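Penicillin binding protein 2X (Streptococcus thermophilus, PDB 5U47) probably cross-links the peptides of adjacent glycan strands during septal peptidoglycan synthesis, and binds penicillin. Local coordinates at residues 142-156 against 261-273. The protein carries 1 engineered substitution. Numbering follows the deposited sequence. Where two conformers were deposited one is given.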
ATOM      1  N   ARG A 142      -2.439  16.507 -12.854  1.00 30.84           N
ATOM      2  CA  ARG A 142      -2.885  15.179 -12.469  1.00 29.59           C
ATOM      3  C   ARG A 142      -4.268  15.327 -11.841  1.00 30.17           C
ATOM      4  O   ARG A 142      -4.440  16.130 -10.939  1.00 30.16           O
ATOM      5  CB  ARG A 142      -1.903  14.599 -11.467  1.00 28.67           C
ATOM      6  CG  ARG A 142      -2.029  13.112 -11.197  1.00 27.65           C
ATOM      7  CD  ARG A 142      -1.605  12.279 -12.408  1.00 26.95           C
ATOM      8  NE  ARG A 142      -1.307  10.907 -12.031  1.00 25.52           N
ATOM      9  CZ  ARG A 142      -1.198   9.884 -12.880  1.00 25.91           C
ATOM     10  NH1 ARG A 142      -1.374  10.035 -14.211  1.00 26.28           N
ATOM     11  NH2 ARG A 142      -0.903   8.698 -12.405  1.00 24.58           N
ATOM     12  N   MET A 143      -5.236  14.560 -12.336  0.60 27.19           N
ATOM     13  CA  MET A 143      -6.622  14.601 -11.856  0.60 29.03           C
ATOM     14  C   MET A 143      -6.920  13.358 -10.995  0.60 26.20           C
ATOM     15  O   MET A 143      -6.545  12.252 -11.375  0.60 24.61           O
ATOM     16  CB  MET A 143      -7.570  14.650 -13.065  0.60 32.31           C
ATOM     17  CG  MET A 143      -9.050  14.578 -12.718  0.60 36.63           C
ATOM     18  SD  MET A 143     -10.126  14.474 -14.157  0.60 44.52           S
ATOM     19  CE  MET A 143     -11.689  14.200 -13.321  0.60 40.32           C
ATOM     20  N   TYR A 144      -7.615  13.550  -9.869  1.00 25.18           N
ATOM     21  CA  TYR A 144      -7.961  12.469  -8.928  1.00 23.88           C
ATOM     22  C   TYR A 144      -9.484  12.548  -8.803  1.00 24.02           C
ATOM     23  O   TYR A 144     -10.008  13.199  -7.890  1.00 25.19           O
ATOM     24  CB  TYR A 144      -7.239  12.677  -7.580  1.00 24.08           C
ATOM     25  CG  TYR A 144      -5.731  12.590  -7.682  1.00 23.39           C
ATOM     26  CD1 TYR A 144      -4.964  13.711  -7.993  1.00 23.88           C
ATOM     27  CD2 TYR A 144      -5.067  11.365  -7.495  1.00 23.76           C
ATOM     28  CE1 TYR A 144      -3.577  13.623  -8.091  1.00 23.66           C
ATOM     29  CE2 TYR A 144      -3.689  11.271  -7.593  1.00 23.21           C
ATOM     30  CZ  TYR A 144      -2.948  12.400  -7.888  1.00 23.98           C
ATOM     31  OH  TYR A 144      -1.574  12.282  -8.011  1.00 25.09           O
ATOM     32  N   PRO A 145     -10.203  11.883  -9.720  1.00 24.66           N
ATOM     33  CA  PRO A 145     -11.665  12.050  -9.848  1.00 25.93           C
ATOM     34  C   PRO A 145     -12.524  11.708  -8.648  1.00 25.81           C
ATOM     35  O   PRO A 145     -13.642  12.244  -8.533  1.00 25.91           O
ATOM     36  CB  PRO A 145     -12.037  11.101 -10.994  1.00 26.90           C
ATOM     37  CG  PRO A 145     -10.758  10.758 -11.671  1.00 26.60           C
ATOM     38  CD  PRO A 145      -9.686  10.874 -10.662  1.00 24.58           C
ATOM     39  N   ASN A 146     -12.025  10.821  -7.783  1.00 23.88           N
ATOM     40  CA  ASN A 146     -12.778  10.390  -6.614  1.00 24.31           C
ATOM     41  C   ASN A 146     -12.622  11.292  -5.377  1.00 23.97           C
ATOM     42  O   ASN A 146     -13.226  11.012  -4.349  1.00 23.98           O
ATOM     43  CB  ASN A 146     -12.424   8.941  -6.285  1.00 24.99           C
ATOM     44  CG  ASN A 146     -12.761   8.003  -7.424  1.00 26.23           C
ATOM     45  OD1 ASN A 146     -13.920   7.671  -7.651  1.00 27.22           O
ATOM     46  ND2 ASN A 146     -11.753   7.584  -8.146  1.00 27.44           N
ATOM     47  N   GLY A 147     -11.856  12.379  -5.478  1.00 24.05           N
ATOM     48  CA  GLY A 147     -11.693  13.309  -4.342  1.00 24.48           C
ATOM     49  C   GLY A 147     -11.040  12.652  -3.111  1.00 24.27           C
ATOM     50  O   GLY A 147      -9.879  12.207  -3.177  1.00 22.38           O
ATOM     51  N   THR A 148     -11.777  12.626  -1.992  1.00 23.89           N
ATOM     52  CA  THR A 148     -11.308  11.984  -0.747  1.00 24.42           C
ATOM     53  C   THR A 148     -11.540  10.480  -0.880  1.00 23.43           C
ATOM     54  O   THR A 148     -12.643   9.966  -0.617  1.00 24.53           O
ATOM     55  CB  THR A 148     -12.023  12.586   0.466  1.00 26.43           C
ATOM     56  OG1 THR A 148     -11.777  14.008   0.479  1.00 26.91           O
ATOM     57  CG2 THR A 148     -11.525  11.969   1.737  1.00 27.24           C
ATOM     58  N   PHE A 149     -10.494   9.785  -1.306  1.00 21.58           N
ATOM     59  CA  PHE A 149     -10.571   8.378  -1.670  1.00 20.98           C
ATOM     60  C   PHE A 149      -9.164   7.815  -1.653  1.00 19.72           C
ATOM     61  O   PHE A 149      -8.350   8.163  -2.510  1.00 19.14           O
ATOM     62  CB  PHE A 149     -11.177   8.309  -3.096  1.00 21.97           C
ATOM     63  CG  PHE A 149     -11.272   6.925  -3.700  1.00 21.96           C
ATOM     64  CD1 PHE A 149     -10.158   6.298  -4.230  1.00 23.30           C
ATOM     65  CD2 PHE A 149     -12.503   6.292  -3.813  1.00 24.16           C
ATOM     66  CE1 PHE A 149     -10.254   5.032  -4.800  1.00 23.84           C
ATOM     67  CE2 PHE A 149     -12.617   5.042  -4.395  1.00 23.46           C
ATOM     68  CZ  PHE A 149     -11.490   4.418  -4.902  1.00 24.23           C
ATOM     69  N   ALA A 150      -8.872   6.958  -0.671  1.00 19.62           N
ATOM     70  CA  ALA A 150      -7.530   6.335  -0.507  1.00 18.91           C
ATOM     71  C   ALA A 150      -6.430   7.330  -0.797  1.00 19.42           C
ATOM     72  O   ALA A 150      -5.437   7.010  -1.456  1.00 19.55           O
ATOM     73  CB  ALA A 150      -7.407   5.163  -1.440  1.00 19.17           C
ATOM     74  N   SER A 151      -6.583   8.529  -0.268  1.00 19.94           N
ATOM     75  CA  SER A 151      -5.677   9.614  -0.632  1.00 21.47           C
ATOM     76  C   SER A 151      -4.227   9.378  -0.269  1.00 21.98           C
ATOM     77  O   SER A 151      -3.332   9.518  -1.124  1.00 21.23           O
ATOM     78  CB  SER A 151      -6.193  10.942  -0.073  1.00 21.78           C
ATOM     79  OG  SER A 151      -7.412  11.281  -0.709  1.00 21.38           O
ATOM     80  N   GLU A 152      -3.982   9.014   0.984  1.00 21.76           N
ATOM     81  CA  GLU A 152      -2.615   8.717   1.400  1.00 23.35           C
ATOM     82  C   GLU A 152      -2.018   7.527   0.621  1.00 22.71           C
ATOM     83  O   GLU A 152      -0.842   7.533   0.284  1.00 24.81           O
ATOM     84  CB  GLU A 152      -2.521   8.520   2.922  1.00 22.47           C
ATOM     85  CG  GLU A 152      -2.675   9.826   3.700  1.00 22.72           C
ATOM     86  CD  GLU A 152      -4.092  10.384   3.790  1.00 23.39           C
ATOM     87  OE1 GLU A 152      -5.115   9.717   3.392  1.00 22.72           O
ATOM     88  OE2 GLU A 152      -4.181  11.526   4.289  1.00 24.96           O
ATOM     89  N   PHE A 153      -2.839   6.531   0.320  1.00 21.63           N
ATOM     90  CA  PHE A 153      -2.356   5.392  -0.472  1.00 21.71           C
ATOM     91  C   PHE A 153      -1.905   5.819  -1.892  1.00 21.37           C
ATOM     92  O   PHE A 153      -0.794   5.467  -2.341  1.00 19.92           O
ATOM     93  CB  PHE A 153      -3.438   4.339  -0.535  1.00 22.15           C
ATOM     94  CG  PHE A 153      -3.181   3.257  -1.540  1.00 22.93           C
ATOM     95  CD1 PHE A 153      -2.302   2.219  -1.256  1.00 23.71           C
ATOM     96  CD2 PHE A 153      -3.833   3.272  -2.765  1.00 23.07           C
ATOM     97  CE1 PHE A 153      -2.082   1.213  -2.188  1.00 25.20           C
ATOM     98  CE2 PHE A 153      -3.627   2.257  -3.701  1.00 24.28           C
ATOM     99  CZ  PHE A 153      -2.748   1.232  -3.406  1.00 25.30           C
ATOM    100  N   LEU A 154      -2.759   6.578  -2.574  1.00 20.37           N
ATOM    101  CA  LEU A 154      -2.462   7.030  -3.939  1.00 22.20           C
ATOM    102  C   LEU A 154      -1.290   7.983  -4.004  1.00 21.30           C
ATOM    103  O   LEU A 154      -0.457   7.881  -4.887  1.00 22.06           O
ATOM    104  CB  LEU A 154      -3.681   7.709  -4.567  1.00 22.36           C
ATOM    105  CG  LEU A 154      -4.893   6.833  -4.837  1.00 23.17           C
ATOM    106  CD1 LEU A 154      -6.067   7.687  -5.286  1.00 24.35           C
ATOM    107  CD2 LEU A 154      -4.566   5.770  -5.867  1.00 24.23           C
ATOM    108  N   GLY A 155      -1.223   8.908  -3.060  1.00 21.70           N
ATOM    109  CA  GLY A 155      -0.197   9.916  -3.102  1.00 22.92           C
ATOM    110  C   GLY A 155      -0.489  10.935  -4.192  1.00 23.50           C
ATOM    111  O   GLY A 155      -1.591  10.975  -4.760  1.00 23.11           O
ATOM    112  N   ARG A 156       0.515  11.762  -4.478  1.00 25.29           N
ATOM    113  CA  ARG A 156       0.410  12.854  -5.455  1.00 25.77           C
ATOM    114  C   ARG A 156       1.585  12.883  -6.428  1.00 25.78           C
ATOM    115  O   ARG A 156       2.717  12.584  -6.044  1.00 24.03           O
ATOM    116  CB  ARG A 156       0.409  14.204  -4.718  1.00 27.23           C
ATOM    117  CG  ARG A 156      -0.893  14.566  -4.004  1.00 28.20           C
ATOM    118  CD  ARG A 156      -1.977  15.056  -4.956  1.00 29.35           C
ATOM    119  NE  ARG A 156      -1.561  16.314  -5.595  1.00 34.07           N
ATOM    120  CZ  ARG A 156      -2.343  17.111  -6.335  1.00 34.37           C
ATOM    121  NH1 ARG A 156      -3.622  16.829  -6.552  1.00 32.90           N
ATOM    122  NH2 ARG A 156      -1.829  18.220  -6.857  1.00 35.07           N
ATOM    123  N   THR A 261      -8.372   0.590   1.535  1.00 20.54           N
ATOM    124  CA  THR A 261      -7.487   1.037   2.605  1.00 21.35           C
ATOM    125  C   THR A 261      -7.623   2.527   2.801  1.00 20.79           C
ATOM    126  O   THR A 261      -7.668   3.277   1.839  1.00 21.07           O
ATOM    127  CB  THR A 261      -6.019   0.623   2.344  1.00 21.61           C
ATOM    128  OG1 THR A 261      -5.221   0.910   3.497  1.00 22.62           O
ATOM    129  CG2 THR A 261      -5.433   1.291   1.119  1.00 22.14           C
ATOM    130  N   THR A 262      -7.704   2.955   4.048  1.00 19.95           N
ATOM    131  CA  THR A 262      -7.818   4.364   4.322  1.00 20.62           C
ATOM    132  C   THR A 262      -7.255   4.723   5.688  1.00 21.21           C
ATOM    133  O   THR A 262      -7.034   3.852   6.552  1.00 20.65           O
ATOM    134  CB  THR A 262      -9.293   4.845   4.193  1.00 21.50           C
ATOM    135  OG1 THR A 262      -9.324   6.264   3.943  1.00 22.29           O
ATOM    136  CG2 THR A 262     -10.100   4.492   5.438  1.00 22.28           C
ATOM    137  N   GLN A 263      -7.004   6.011   5.869  1.00 20.37           N
ATOM    138  CA  GLN A 263      -6.547   6.512   7.145  1.00 21.54           C
ATOM    139  C   GLN A 263      -7.147   7.863   7.391  1.00 21.89           C
ATOM    140  O   GLN A 263      -7.610   8.504   6.463  1.00 21.35           O
ATOM    141  CB  GLN A 263      -5.029   6.602   7.206  1.00 22.03           C
ATOM    142  CG  GLN A 263      -4.391   7.748   6.444  1.00 22.89           C
ATOM    143  CD  GLN A 263      -2.874   7.678   6.538  1.00 23.57           C
ATOM    144  OE1 GLN A 263      -2.264   6.675   6.158  1.00 22.82           O
ATOM    145  NE2 GLN A 263      -2.267   8.727   7.054  1.00 21.88           N
ATOM    146  N   ARG A 264      -7.148   8.263   8.665  1.00 22.92           N
ATOM    147  CA  ARG A 264      -7.667   9.518   9.098  1.00 23.06           C
ATOM    148  C   ARG A 264      -6.628  10.122  10.045  1.00 24.31           C
ATOM    149  O   ARG A 264      -5.977   9.386  10.770  1.00 22.94           O
ATOM    150  CB  ARG A 264      -9.016   9.339   9.804  1.00 25.05           C
ATOM    151  CG  ARG A 264     -10.160   8.891   8.880  1.00 24.27           C
ATOM    152  CD  ARG A 264     -10.532  10.013   7.923  1.00 24.36           C
ATOM    153  NE  ARG A 264     -11.642   9.684   7.028  1.00 25.03           N
ATOM    154  CZ  ARG A 264     -11.545   8.953   5.909  1.00 25.24           C
ATOM    155  NH1 ARG A 264     -10.397   8.402   5.545  1.00 24.86           N
ATOM    156  NH2 ARG A 264     -12.626   8.736   5.157  1.00 26.25           N
ATOM    157  N   PRO A 265      -6.441  11.443  10.023  1.00 24.82           N
ATOM    158  CA  PRO A 265      -7.142  12.367   9.122  1.00 25.16           C
ATOM    159  C   PRO A 265      -6.663  12.206   7.691  1.00 23.57           C
ATOM    160  O   PRO A 265      -5.585  11.662   7.463  1.00 23.94           O
ATOM    161  CB  PRO A 265      -6.737  13.761   9.662  1.00 27.12           C
ATOM    162  CG  PRO A 265      -5.435  13.512  10.337  1.00 28.42           C
ATOM    163  CD  PRO A 265      -5.597  12.168  10.986  1.00 27.27           C
ATOM    164  N   THR A 266      -7.457  12.689   6.742  1.00 23.27           N
ATOM    165  CA  THR A 266      -7.130  12.532   5.332  1.00 23.29           C
ATOM    166  C   THR A 266      -7.288  13.847   4.611  1.00 25.17           C
ATOM    167  O   THR A 266      -7.450  14.890   5.252  1.00 26.43           O
ATOM    168  CB  THR A 266      -7.998  11.416   4.699  1.00 22.94           C
ATOM    169  OG1 THR A 266      -7.515  11.070   3.381  1.00 22.46           O
ATOM    170  CG2 THR A 266      -9.469  11.846   4.642  1.00 23.34           C
ATOM    171  N   TYR A 267      -7.195  13.797   3.282  1.00 24.86           N
ATOM    172  CA  TYR A 267      -7.382  14.972   2.439  1.00 25.39           C
ATOM    173  C   TYR A 267      -8.039  14.601   1.108  1.00 24.14           C
ATOM    174  O   TYR A 267      -8.067  13.423   0.705  1.00 23.57           O
ATOM    175  CB  TYR A 267      -6.029  15.668   2.165  1.00 25.66           C
ATOM    176  CG  TYR A 267      -5.027  14.855   1.356  1.00 24.36           C
ATOM    177  CD1 TYR A 267      -4.181  13.939   1.970  1.00 24.81           C
ATOM    178  CD2 TYR A 267      -4.901  15.029  -0.027  1.00 25.25           C
ATOM    179  CE1 TYR A 267      -3.258  13.192   1.231  1.00 23.45           C
ATOM    180  CE2 TYR A 267      -3.982  14.307  -0.768  1.00 23.82           C
ATOM    181  CZ  TYR A 267      -3.152  13.388  -0.127  1.00 24.22           C
ATOM    182  OH  TYR A 267      -2.232  12.659  -0.854  1.00 23.51           O
ATOM    183  N   ASN A 268      -8.564  15.612   0.430  1.00 24.58           N
ATOM    184  CA  ASN A 268      -9.120  15.432  -0.922  1.00 24.50           C
ATOM    185  C   ASN A 268      -7.940  15.398  -1.887  1.00 24.44           C
ATOM    186  O   ASN A 268      -7.196  16.384  -1.998  1.00 24.97           O
ATOM    187  CB  ASN A 268     -10.072  16.566  -1.260  1.00 26.27           C
ATOM    188  CG  ASN A 268     -10.735  16.388  -2.615  1.00 27.48           C
ATOM    189  OD1 ASN A 268     -10.069  16.119  -3.626  1.00 26.22           O
ATOM    190  ND2 ASN A 268     -12.057  16.537  -2.641  1.00 29.19           N
ATOM    191  N   SER A 269      -7.757  14.274  -2.586  1.00 24.03           N
ATOM    192  CA  SER A 269      -6.614  14.123  -3.513  1.00 24.10           C
ATOM    193  C   SER A 269      -6.582  15.081  -4.701  1.00 26.33           C
ATOM    194  O   SER A 269      -5.486  15.403  -5.215  1.00 27.88           O
ATOM    195  CB  SER A 269      -6.525  12.680  -4.039  1.00 24.95           C
ATOM    196  OG  SER A 269      -6.160  11.785  -3.005  1.00 23.48           O
ATOM    197  N   ASP A 270      -7.749  15.530  -5.147  1.00 27.47           N
ATOM    198  CA  ASP A 270      -7.830  16.407  -6.309  1.00 30.38           C
ATOM    199  C   ASP A 270      -7.557  17.867  -5.929  1.00 32.61           C
ATOM    200  O   ASP A 270      -6.935  18.570  -6.683  1.00 36.38           O
ATOM    201  CB  ASP A 270      -9.206  16.296  -6.967  1.00 30.72           C
ATOM    202  CG  ASP A 270      -9.205  16.734  -8.451  1.00 32.90           C
ATOM    203  OD1 ASP A 270      -8.309  16.319  -9.236  1.00 30.53           O
ATOM    204  OD2 ASP A 270     -10.131  17.461  -8.850  1.00 35.94           O
ATOM    205  N   THR A 271      -8.008  18.293  -4.753  1.00 33.74           N
ATOM    206  CA  THR A 271      -7.871  19.692  -4.309  1.00 36.52           C
ATOM    207  C   THR A 271      -6.877  19.958  -3.164  1.00 36.21           C
ATOM    208  O   THR A 271      -6.570  21.111  -2.874  1.00 34.20           O
ATOM    209  CB  THR A 271      -9.232  20.215  -3.829  1.00 37.43           C
ATOM    210  OG1 THR A 271      -9.580  19.596  -2.589  1.00 37.73           O
ATOM    211  CG2 THR A 271     -10.310  19.925  -4.859  1.00 38.96           C
ATOM    212  N   LEU A 272      -6.402  18.893  -2.526  1.00 34.30           N
ATOM    213  CA  LEU A 272      -5.484  18.954  -1.371  1.00 35.61           C
ATOM    214  C   LEU A 272      -6.130  19.490  -0.095  1.00 35.60           C
ATOM    215  O   LEU A 272      -5.458  19.631   0.925  1.00 35.91           O
ATOM    216  CB  LEU A 272      -4.195  19.718  -1.686  1.00 37.10           C
ATOM    217  CG  LEU A 272      -3.386  19.176  -2.869  1.00 36.93           C
ATOM    218  CD1 LEU A 272      -2.124  20.003  -3.064  1.00 37.81           C
ATOM    219  CD2 LEU A 272      -3.028  17.716  -2.657  1.00 35.56           C
ATOM    220  N   GLU A 273      -7.434  19.745  -0.134  1.00 36.23           N
ATOM    221  CA  GLU A 273      -8.102  20.262   1.040  1.00 38.42           C
ATOM    222  C   GLU A 273      -8.045  19.224   2.168  1.00 35.95           C
ATOM    223  O   GLU A 273      -8.404  18.047   1.965  1.00 31.30           O
ATOM    224  CB  GLU A 273      -9.543  20.620   0.735  1.00 42.86           C
ATOM    225  CG  GLU A 273     -10.190  21.368   1.897  1.00 51.12           C
ATOM    226  CD  GLU A 273     -11.665  21.620   1.698  1.00 58.12           C
ATOM    227  OE1 GLU A 273     -12.145  21.481   0.548  1.00 64.18           O
ATOM    228  OE2 GLU A 273     -12.343  21.961   2.701  1.00 65.49           O
TER
HETATM  229  O   HOH W   1      -8.764   9.114   2.053  1.00 24.18           O
HETATM  230  O   HOH W   2      -3.449  12.077  -3.175  1.00 26.70           O
HETATM  231  O   HOH W   3      -6.689   7.611   3.280  1.00 19.93           O
HETATM  232  O   HOH W   4      -5.234   5.728   1.960  1.00 21.14           O
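Thr261 lays its CG2 methyl against Phe153, meeting the ring obliquely, while its O faces the Ala150 methyl. Beta-branched threonine suits an extended strand, and its hydroxyl bonds Thr249. Gln263 stacks its amide on the carboxylate of Glu152, the two planes 1° apart, its NE2 3.6 Å from Glu152 CG; Arg285 engages the polar end of the amide. Thr266 OG1 donates to the syn lone pair of Glu152 OE1 at 2.8 Å; OE2 is held by Tyr280 and lies at the edge of the Tyr267 ring. Several partners thus fix the rotation of the carboxylate. The Thr266 methyl meets that of Thr148.

Tyr267 offers one ring face to Ser151 CB, a CH-pi contact 3.9 Å from the centroid. Its carbonyl O accepts from Ser151 OG at 2.6 Å; with chi1 at -66°, OG stands beside its own backbone N, and the short serine reaches the carbonyl while CB rests over the ring centre. A water joins Tyr267 OH, Ser269 OG and Gly155 O. Asn268 OD1 closes an Asx turn on Asp270 N and packs on Gly147 CA; glycine suits the place because its phi is positive and the Asn268 amide lies close where a CB would be. Ser269 N donates to Gly147 O, and Ser269 O accepts from Arg156 NH1 at 2.7 Å. Asp270 OD1 takes Tyr144 N at 2.9 Å, a nearly straight bond (174°) from above the carboxylate plane. Leu272 CD2 covers one face of the Arg156 guanidinium.

The contact ties a segment of the dimerisation-domain region to one of the transpeptidase region: the chain leaving edge strand 258-264 of the five-stranded sheet runs along helix 151-154 to the end of strand 134-143, while Phe149 and Ala150 pack on helix 224-241.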